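Local coordinates for probable GGDEF family protein (Chromobacterium violaceum, PDB 3NJA) that is of unknown function but probably contributes a PAS sensory module to a GGDEF-type protein, a family often concerned with cyclic di-GMP signalling, at residues Trp21-His24 against Arg29-Trp32; Ala35-Phe40 against Ala45-Thr50; Ala53-Gln56 against Asp62-Arg65. One frame throughout, in Å; residues are numbered along the deposited sequence.

Contact 1 (Trp21-His24 against Arg29-Trp32); sequences WVLH and RLEW
The imidazole of His-24 is sandwiched at the end of an antiparallel beta hairpin, with the guanidinium of Arg-29 flat on one face and Val-22 CG1 on the other. The hairpin, strands 19-24 and 30-32, opens the PAS fold. Ring and guanidinium centres are 3.9 Å apart with planes at 20°, and at the ring's rim His-24 NE2 donates to Glu-31 OE1 over 2.6 Å, reaching the oxygen from above the carboxylate plane. Glu-31 also forms a salt bridge through OE2 to Arg-29 NH2 (3.2 Å). One carboxylate thus engages both members of the stack, which would be expected to ease the proximity of the arginine's charge to a ring that may itself be protonated. Bends at chi2 and chi3 lay the Arg-29 guanidinium over the ring.

Behind this polar cluster, Val-22 and Glu-31 form the hydrogen-bonded pair, Val-22 N to Glu-31 O being 3.0 Å and the return bond, Glu-31 N to Val-22 O, 2.8 Å. The other face of the ladder is apolar: Leu-30 CD1 approaches Leu-23 CB, and Trp-21 CB meets the indole of Trp-32. Strand 21-24 also pairs antiparallel with a strand of the second subunit, continuing the sheet across the interface. With chi1 at 60°, the Trp-21 indole turns away from strand 30-32, and its NE1 bonds to Thr-116 O of that subunit.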
loop_
_atom_site.group_PDB
_atom_site.type_symbol
_atom_site.label_atom_id
_atom_site.label_comp_id
_atom_site.label_asym_id
_atom_site.label_seq_id
_atom_site.Cartn_x
_atom_site.Cartn_y
_atom_site.Cartn_z
ATOM N N TRP B 21 -5.387 20.521 -3.888
ATOM C CA TRP B 21 -4.994 20.709 -5.278
ATOM C C TRP B 21 -5.470 19.571 -6.176
ATOM O O TRP B 21 -5.558 18.423 -5.747
ATOM C CB TRP B 21 -3.466 20.780 -5.365
ATOM C CG TRP B 21 -2.836 19.522 -4.842
ATOM C CD1 TRP B 21 -2.434 19.274 -3.559
ATOM C CD2 TRP B 21 -2.578 18.320 -5.582
ATOM N NE1 TRP B 21 -1.923 17.996 -3.461
ATOM C CE2 TRP B 21 -2.003 17.391 -4.687
ATOM C CE3 TRP B 21 -2.766 17.945 -6.918
ATOM C CZ2 TRP B 21 -1.614 16.117 -5.085
ATOM C CZ3 TRP B 21 -2.380 16.680 -7.312
ATOM C CH2 TRP B 21 -1.813 15.779 -6.398
ATOM N N VAL B 22 -5.719 19.895 -7.441
ATOM C CA VAL B 22 -6.046 18.891 -8.447
ATOM C C VAL B 22 -5.178 19.045 -9.694
ATOM O O VAL B 22 -5.040 20.145 -10.220
ATOM C CB VAL B 22 -7.513 18.998 -8.875
ATOM C CG1 VAL B 22 -7.781 18.080 -10.060
ATOM C CG2 VAL B 22 -8.436 18.679 -7.697
ATOM N N LEU B 23 -4.594 17.945 -10.162
ATOM C CA LEU B 23 -3.831 17.965 -11.409
ATOM C C LEU B 23 -4.545 17.219 -12.533
ATOM O O LEU B 23 -4.565 15.983 -12.575
ATOM C CB LEU B 23 -2.424 17.390 -11.214
ATOM C CG LEU B 23 -1.592 17.237 -12.490
ATOM C CD1 LEU B 23 -1.229 18.596 -13.064
ATOM C CD2 LEU B 23 -0.337 16.425 -12.208
ATOM N N HIS B 24 -5.127 17.982 -13.447
ATOM C CA HIS B 24 -5.762 17.402 -14.616
ATOM C C HIS B 24 -4.723 16.850 -15.575
ATOM O O HIS B 24 -3.717 17.496 -15.845
ATOM C CB HIS B 24 -6.657 18.435 -15.281
ATOM C CG HIS B 24 -7.721 18.951 -14.371
ATOM N ND1 HIS B 24 -8.856 18.230 -14.074
ATOM C CD2 HIS B 24 -7.803 20.095 -13.652
ATOM C CE1 HIS B 24 -9.604 18.919 -13.232
ATOM N NE2 HIS B 24 -8.989 20.055 -12.959
ATOM N N ARG B 29 -3.893 21.092 -16.599
ATOM C CA ARG B 29 -4.274 22.192 -15.721
ATOM C C ARG B 29 -4.049 21.802 -14.270
ATOM O O ARG B 29 -4.344 20.683 -13.877
ATOM C CB ARG B 29 -5.742 22.567 -15.939
ATOM C CG ARG B 29 -6.095 23.996 -15.552
ATOM C CD ARG B 29 -7.503 24.062 -14.978
ATOM N NE ARG B 29 -8.377 23.058 -15.580
ATOM C CZ ARG B 29 -9.569 22.707 -15.096
ATOM N NH1 ARG B 29 -10.294 21.779 -15.713
ATOM N NH2 ARG B 29 -10.034 23.283 -13.992
ATOM N N LEU B 30 -3.512 22.721 -13.480
ATOM C CA LEU B 30 -3.308 22.456 -12.069
ATOM C C LEU B 30 -4.129 23.422 -11.212
ATOM O O LEU B 30 -3.886 24.625 -11.231
ATOM C CB LEU B 30 -1.821 22.563 -11.724
ATOM C CG LEU B 30 -1.479 22.375 -10.242
ATOM C CD1 LEU B 30 -1.936 20.998 -9.768
ATOM C CD2 LEU B 30 0.004 22.558 -9.984
ATOM N N GLU B 31 -5.098 22.898 -10.462
ATOM C CA GLU B 31 -5.961 23.746 -9.644
ATOM C C GLU B 31 -5.432 23.880 -8.230
ATOM O O GLU B 31 -5.216 22.887 -7.540
ATOM C CB GLU B 31 -7.391 23.207 -9.595
ATOM C CG GLU B 31 -8.048 23.026 -10.959
ATOM C CD GLU B 31 -9.518 22.587 -10.869
ATOM O OE1 GLU B 31 -9.793 21.357 -10.841
ATOM O OE2 GLU B 31 -10.399 23.480 -10.836
ATOM N N TRP B 32 -5.232 25.118 -7.796
ATOM C CA TRP B 32 -4.800 25.369 -6.431
ATOM C C TRP B 32 -5.841 26.144 -5.654
ATOM O O TRP B 32 -6.426 27.080 -6.184
ATOM C CB TRP B 32 -3.495 26.156 -6.426
ATOM C CG TRP B 32 -2.304 25.294 -6.602
ATOM C CD1 TRP B 32 -2.290 23.949 -6.842
ATOM C CD2 TRP B 32 -0.939 25.707 -6.549
ATOM N NE1 TRP B 32 -0.997 23.500 -6.939
ATOM C CE2 TRP B 32 -0.147 24.561 -6.761
ATOM C CE3 TRP B 32 -0.308 26.935 -6.335
ATOM C CZ2 TRP B 32 1.248 24.608 -6.774
ATOM C CZ3 TRP B 32 1.079 26.981 -6.349
ATOM C CH2 TRP B 32 1.841 25.825 -6.569
#

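Contact 2 (Ala35-Phe40 against Ala45-Thr50); sequences AVHDIF and ATFDAT
His-37 reaches from its helix to meet Phe-47 obliquely, its CE1 lying 3.7 Å from Phe-47 CD2. Here the short helix 34-40 of the PAS fold meets the connection that leads to helix 51-56, and this pair of rings carries nearly all of the contact. Their planes stand at 84° with centroids 5.6 Å apart, yet the approach fits neither a stack nor an edge-to-face geometry. The imidazole instead directs its rim at the root of the phenylalanine: Phe-47 CB lies in the plane of the His-37 ring, 3.7 Å from CE1. The CG of Phe-47 is anti to its backbone N (chi1 164°), which sets where the phenyl goes beside the imidazole.

A third ring takes part. Trp-32 stacks on Phe-47 and meets His-37 edge-to-face, so the indole touches both residues. His-37 ND1 is hydrogen-bonded to Thr-42 OG1, which would help set the rotation of the imidazole that leaves the carbon CE1 facing Phe-47. Helix 34-40 brings Phe-40 to the same indole, so that three aromatic side chains gather about Trp-32, and within the helix Phe-40 N bonds to Val-36 O at 2.9 Å.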
loop_
_atom_site.group_PDB
_atom_site.type_symbol
_atom_site.label_atom_id
_atom_site.label_comp_id
_atom_site.label_asym_id
_atom_site.label_seq_id
_atom_site.Cartn_x
_atom_site.Cartn_y
_atom_site.Cartn_z
ATOM N N ALA B 35 -5.097 28.496 -0.425
ATOM C CA ALA B 35 -4.307 27.983 0.686
ATOM C C ALA B 35 -2.963 27.408 0.234
ATOM O O ALA B 35 -1.981 27.480 0.972
ATOM C CB ALA B 35 -5.101 26.947 1.471
ATOM N N VAL B 36 -2.930 26.832 -0.968
ATOM C CA VAL B 36 -1.690 26.309 -1.542
ATOM C C VAL B 36 -0.788 27.465 -1.961
ATOM O O VAL B 36 0.362 27.580 -1.517
ATOM C CB VAL B 36 -1.959 25.428 -2.780
ATOM C CG1 VAL B 36 -0.655 25.073 -3.470
ATOM C CG2 VAL B 36 -2.739 24.155 -2.401
ATOM N N HIS B 37 -1.327 28.329 -2.816
ATOM C CA HIS B 37 -0.643 29.548 -3.214
ATOM C C HIS B 37 0.024 30.210 -2.027
ATOM O O HIS B 37 1.073 30.846 -2.169
ATOM C CB HIS B 37 -1.625 30.530 -3.836
ATOM C CG HIS B 37 -1.886 30.276 -5.283
ATOM N ND1 HIS B 37 -0.964 30.567 -6.263
ATOM C CD2 HIS B 37 -2.962 29.753 -5.916
ATOM C CE1 HIS B 37 -1.462 30.236 -7.441
ATOM N NE2 HIS B 37 -2.673 29.742 -7.258
ATOM N N ASP B 38 -0.598 30.068 -0.862
ATOM C CA ASP B 38 -0.088 30.698 0.343
ATOM C C ASP B 38 1.132 29.957 0.866
ATOM O O ASP B 38 2.085 30.578 1.321
ATOM C CB ASP B 38 -1.177 30.797 1.417
ATOM C CG ASP B 38 -2.200 31.892 1.122
ATOM O OD1 ASP B 38 -1.941 32.741 0.239
ATOM O OD2 ASP B 38 -3.266 31.904 1.776
ATOM N N ILE B 39 1.123 28.633 0.802
ATOM C CA ILE B 39 2.287 27.916 1.298
ATOM C C ILE B 39 3.442 28.008 0.296
ATOM O O ILE B 39 4.617 27.922 0.671
ATOM C CB ILE B 39 1.967 26.463 1.715
ATOM C CG1 ILE B 39 2.734 25.465 0.860
ATOM C CG2 ILE B 39 0.469 26.177 1.640
ATOM C CD1 ILE B 39 2.359 24.051 1.203
ATOM N N PHE B 40 3.101 28.246 -0.967
ATOM C CA PHE B 40 4.117 28.402 -2.004
ATOM C C PHE B 40 4.681 29.813 -2.148
ATOM O O PHE B 40 5.713 30.004 -2.794
ATOM C CB PHE B 40 3.601 27.914 -3.357
ATOM C CG PHE B 40 3.807 26.453 -3.568
ATOM C CD1 PHE B 40 4.882 25.996 -4.313
ATOM C CD2 PHE B 40 2.939 25.525 -2.988
ATOM C CE1 PHE B 40 5.083 24.639 -4.504
ATOM C CE2 PHE B 40 3.145 24.179 -3.159
ATOM C CZ PHE B 40 4.220 23.731 -3.928
ATOM N N ALA B 45 -3.359 34.950 -9.291
ATOM C CA ALA B 45 -3.592 35.669 -10.535
ATOM C C ALA B 45 -2.436 35.579 -11.530
ATOM O O ALA B 45 -2.604 35.861 -12.716
ATOM C CB ALA B 45 -3.912 37.126 -10.232
ATOM N N THR B 46 -1.264 35.179 -11.057
ATOM C CA THR B 46 -0.057 35.349 -11.852
ATOM C C THR B 46 0.771 34.082 -11.988
ATOM O O THR B 46 1.804 34.071 -12.657
ATOM C CB THR B 46 0.835 36.406 -11.214
ATOM O OG1 THR B 46 1.349 35.891 -9.977
ATOM C CG2 THR B 46 0.034 37.677 -10.949
ATOM N N PHE B 47 0.337 33.017 -11.333
ATOM C CA PHE B 47 1.095 31.788 -11.373
ATOM C C PHE B 47 0.530 30.841 -12.427
ATOM O O PHE B 47 -0.679 30.564 -12.464
ATOM C CB PHE B 47 1.116 31.142 -10.000
ATOM C CG PHE B 47 1.548 29.720 -10.024
ATOM C CD1 PHE B 47 2.891 29.392 -9.960
ATOM C CD2 PHE B 47 0.610 28.700 -10.142
ATOM C CE1 PHE B 47 3.293 28.066 -9.997
ATOM C CE2 PHE B 47 1.003 27.372 -10.175
ATOM C CZ PHE B 47 2.343 27.053 -10.105
ATOM N N ASP B 48 1.425 30.339 -13.273
ATOM C CA ASP B 48 1.063 29.554 -14.456
ATOM C C ASP B 48 0.101 28.393 -14.222
ATOM O O ASP B 48 -0.593 27.983 -15.148
ATOM C CB ASP B 48 2.323 29.011 -15.141
ATOM C CG ASP B 48 3.231 30.109 -15.661
ATOM O OD1 ASP B 48 2.796 30.879 -16.550
ATOM O OD2 ASP B 48 4.387 30.190 -15.185
ATOM N N ALA B 49 0.078 27.848 -13.008
ATOM C CA ALA B 49 -0.764 26.684 -12.696
ATOM C C ALA B 49 -0.569 25.520 -13.670
ATOM O O ALA B 49 -1.506 25.120 -14.360
ATOM C CB ALA B 49 -2.243 27.080 -12.633
ATOM N N THR B 50 0.650 24.992 -13.725
ATOM C CA THR B 50 0.966 23.806 -14.518
ATOM C C THR B 50 1.891 22.910 -13.709
ATOM O O THR B 50 2.488 23.364 -12.722
ATOM C CB THR B 50 1.691 24.156 -15.818
ATOM O OG1 THR B 50 2.003 22.951 -16.526
ATOM C CG2 THR B 50 2.987 24.854 -15.512
#

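Contact 3 (Ala53-Gln56 against Asp62-Arg65); sequences AYFQ and DRAR
Arg-63 lies across the backbone of Phe-55 and Gln-56 and supplies most of the contact, its side chain running along the carbonyl of Phe-55 and on to Gln-56. The chain is extended from CG to NE (chi2 176°, chi3 -172°), long enough to bring the guanidinium over the backbone of the other segment. One face of that group covers Gln-56 CA, which lies 3.6 Å above its plane. Phe-55 O is on a face as well, 3.1 Å from Arg-63 CZ; although it also sits close to NE, the angle is too poor for a hydrogen bond, and the approach may be favourable electrostatically, a carbonyl dipole near a probably positive group. Toward the base of the arginine, Phe-55 CD1 touches Arg-63 CB at 4.2 Å and Phe-55 CE1 comes within 3.8 Å of Arg-63 O. The two side chains run antiparallel alongside one another, ring and guanidinium planes 76° apart.

In the next shell, the guanidinium is positioned by Val-58 O, which takes a hydrogen bond from Arg-63 NE. The phenyl of Phe-55 has Tyr-54 CE2 over its centre, 3.6 Å above the plane, and it packs on Val-66 and Leu-70 while Arg-67 makes a cation-pi contact with it. Farther out, Asp-62 OD2 pairs with Arg-65 NH2 at 3.4 Å, and its OD1 forms a salt bridge with Arg-85 NE of the second subunit.

A short helix, a tight connection and a longer helix packed against it, entered through Asp-62 and Arg-63, are the pieces of the helical half of a PAS domain, consistent with the family of this protein.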
loop_
_atom_site.group_PDB
_atom_site.type_symbol
_atom_site.label_atom_id
_atom_site.label_comp_id
_atom_site.label_asym_id
_atom_site.label_seq_id
_atom_site.Cartn_x
_atom_site.Cartn_y
_atom_site.Cartn_z
ATOM N N ALA B 53 5.457 24.301 -13.755
ATOM C CA ALA B 53 5.544 25.475 -12.891
ATOM C C ALA B 53 5.792 25.024 -11.467
ATOM O O ALA B 53 6.575 25.618 -10.728
ATOM C CB ALA B 53 4.282 26.297 -12.968
ATOM N N TYR B 54 5.118 23.950 -11.092
ATOM C CA TYR B 54 5.259 23.396 -9.759
ATOM C C TYR B 54 6.705 22.940 -9.534
ATOM O O TYR B 54 7.289 23.192 -8.482
ATOM C CB TYR B 54 4.253 22.254 -9.579
ATOM C CG TYR B 54 4.678 21.161 -8.640
ATOM C CD1 TYR B 54 4.579 21.323 -7.264
ATOM C CD2 TYR B 54 5.161 19.956 -9.128
ATOM C CE1 TYR B 54 4.963 20.318 -6.393
ATOM C CE2 TYR B 54 5.535 18.928 -8.267
ATOM C CZ TYR B 54 5.437 19.117 -6.901
ATOM O OH TYR B 54 5.815 18.107 -6.044
ATOM N N PHE B 55 7.295 22.304 -10.538
ATOM C CA PHE B 55 8.623 21.749 -10.364
ATOM C C PHE B 55 9.691 22.838 -10.283
ATOM O O PHE B 55 10.694 22.653 -9.609
ATOM C CB PHE B 55 8.930 20.732 -11.462
ATOM C CG PHE B 55 8.461 19.350 -11.138
ATOM C CD1 PHE B 55 9.125 18.591 -10.195
ATOM C CD2 PHE B 55 7.347 18.810 -11.768
ATOM C CE1 PHE B 55 8.681 17.297 -9.878
ATOM C CE2 PHE B 55 6.905 17.523 -11.469
ATOM C CZ PHE B 55 7.572 16.764 -10.521
ATOM N N GLN B 56 9.459 23.963 -10.962
ATOM C CA GLN B 56 10.328 25.137 -10.870
ATOM C C GLN B 56 10.333 25.732 -9.460
ATOM O O GLN B 56 11.248 26.489 -9.100
ATOM C CB GLN B 56 9.910 26.217 -11.887
ATOM C CG GLN B 56 10.035 25.808 -13.345
ATOM C CD GLN B 56 11.427 25.294 -13.688
ATOM O OE1 GLN B 56 11.568 24.314 -14.424
ATOM N NE2 GLN B 56 12.465 25.946 -13.146
ATOM N N ASP B 62 15.619 18.074 -5.020
ATOM C CA ASP B 62 14.529 17.133 -4.755
ATOM C C ASP B 62 13.720 16.728 -5.997
ATOM O O ASP B 62 12.976 15.746 -5.951
ATOM C CB ASP B 62 13.573 17.704 -3.696
ATOM C CG ASP B 62 14.140 17.636 -2.290
ATOM O OD1 ASP B 62 13.629 18.374 -1.412
ATOM O OD2 ASP B 62 15.084 16.841 -2.062
ATOM N N ARG B 63 13.860 17.471 -7.094
ATOM C CA ARG B 63 12.970 17.299 -8.253
ATOM C C ARG B 63 13.009 15.924 -8.934
ATOM O O ARG B 63 11.973 15.410 -9.364
ATOM C CB ARG B 63 13.206 18.382 -9.304
ATOM C CG ARG B 63 12.957 19.794 -8.812
ATOM C CD ARG B 63 13.303 20.783 -9.893
ATOM N NE ARG B 63 13.253 22.150 -9.397
ATOM C CZ ARG B 63 13.752 23.196 -10.055
ATOM N NH1 ARG B 63 14.342 23.025 -11.234
ATOM N NH2 ARG B 63 13.655 24.413 -9.538
ATOM N N ALA B 64 14.194 15.340 -9.060
ATOM C CA ALA B 64 14.293 14.038 -9.690
ATOM C C ALA B 64 13.627 12.994 -8.800
ATOM O O ALA B 64 12.800 12.205 -9.264
ATOM C CB ALA B 64 15.741 13.678 -9.948
ATOM N N ARG B 65 13.986 13.014 -7.518
ATOM C CA ARG B 65 13.458 12.073 -6.543
ATOM C C ARG B 65 11.936 12.034 -6.602
ATOM O O ARG B 65 11.331 10.977 -6.783
ATOM C CB ARG B 65 13.889 12.480 -5.139
ATOM C CG ARG B 65 14.022 11.306 -4.158
ATOM C CD ARG B 65 14.017 11.805 -2.715
ATOM N NE ARG B 65 12.648 12.101 -2.314
ATOM C CZ ARG B 65 12.255 13.208 -1.693
ATOM N NH1 ARG B 65 10.975 13.360 -1.378
ATOM N NH2 ARG B 65 13.127 14.159 -1.387
#

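All three contacts are partly buried and follow one another along the chain, and each also touches the second subunit. Contact 1 is a strand pair with a regular backbone ladder, largely polar on the Glu-31 face and apolar on the other; contacts 2 and 3 join helices to neighbouring parts and have no backbone hydrogen bonds across them. Contact 2 is almost purely aromatic, whereas contact 3 sets a charged side chain against carbonyls. Trp-32 binds contact 1 to contact 2, supported by a probable bond from Leu-30 N to Ala-49 O of 3.2 Å. Ala-53 and Tyr-54 carry the packing onward, the first against Phe-47, the second against Phe-40 and Leu-30.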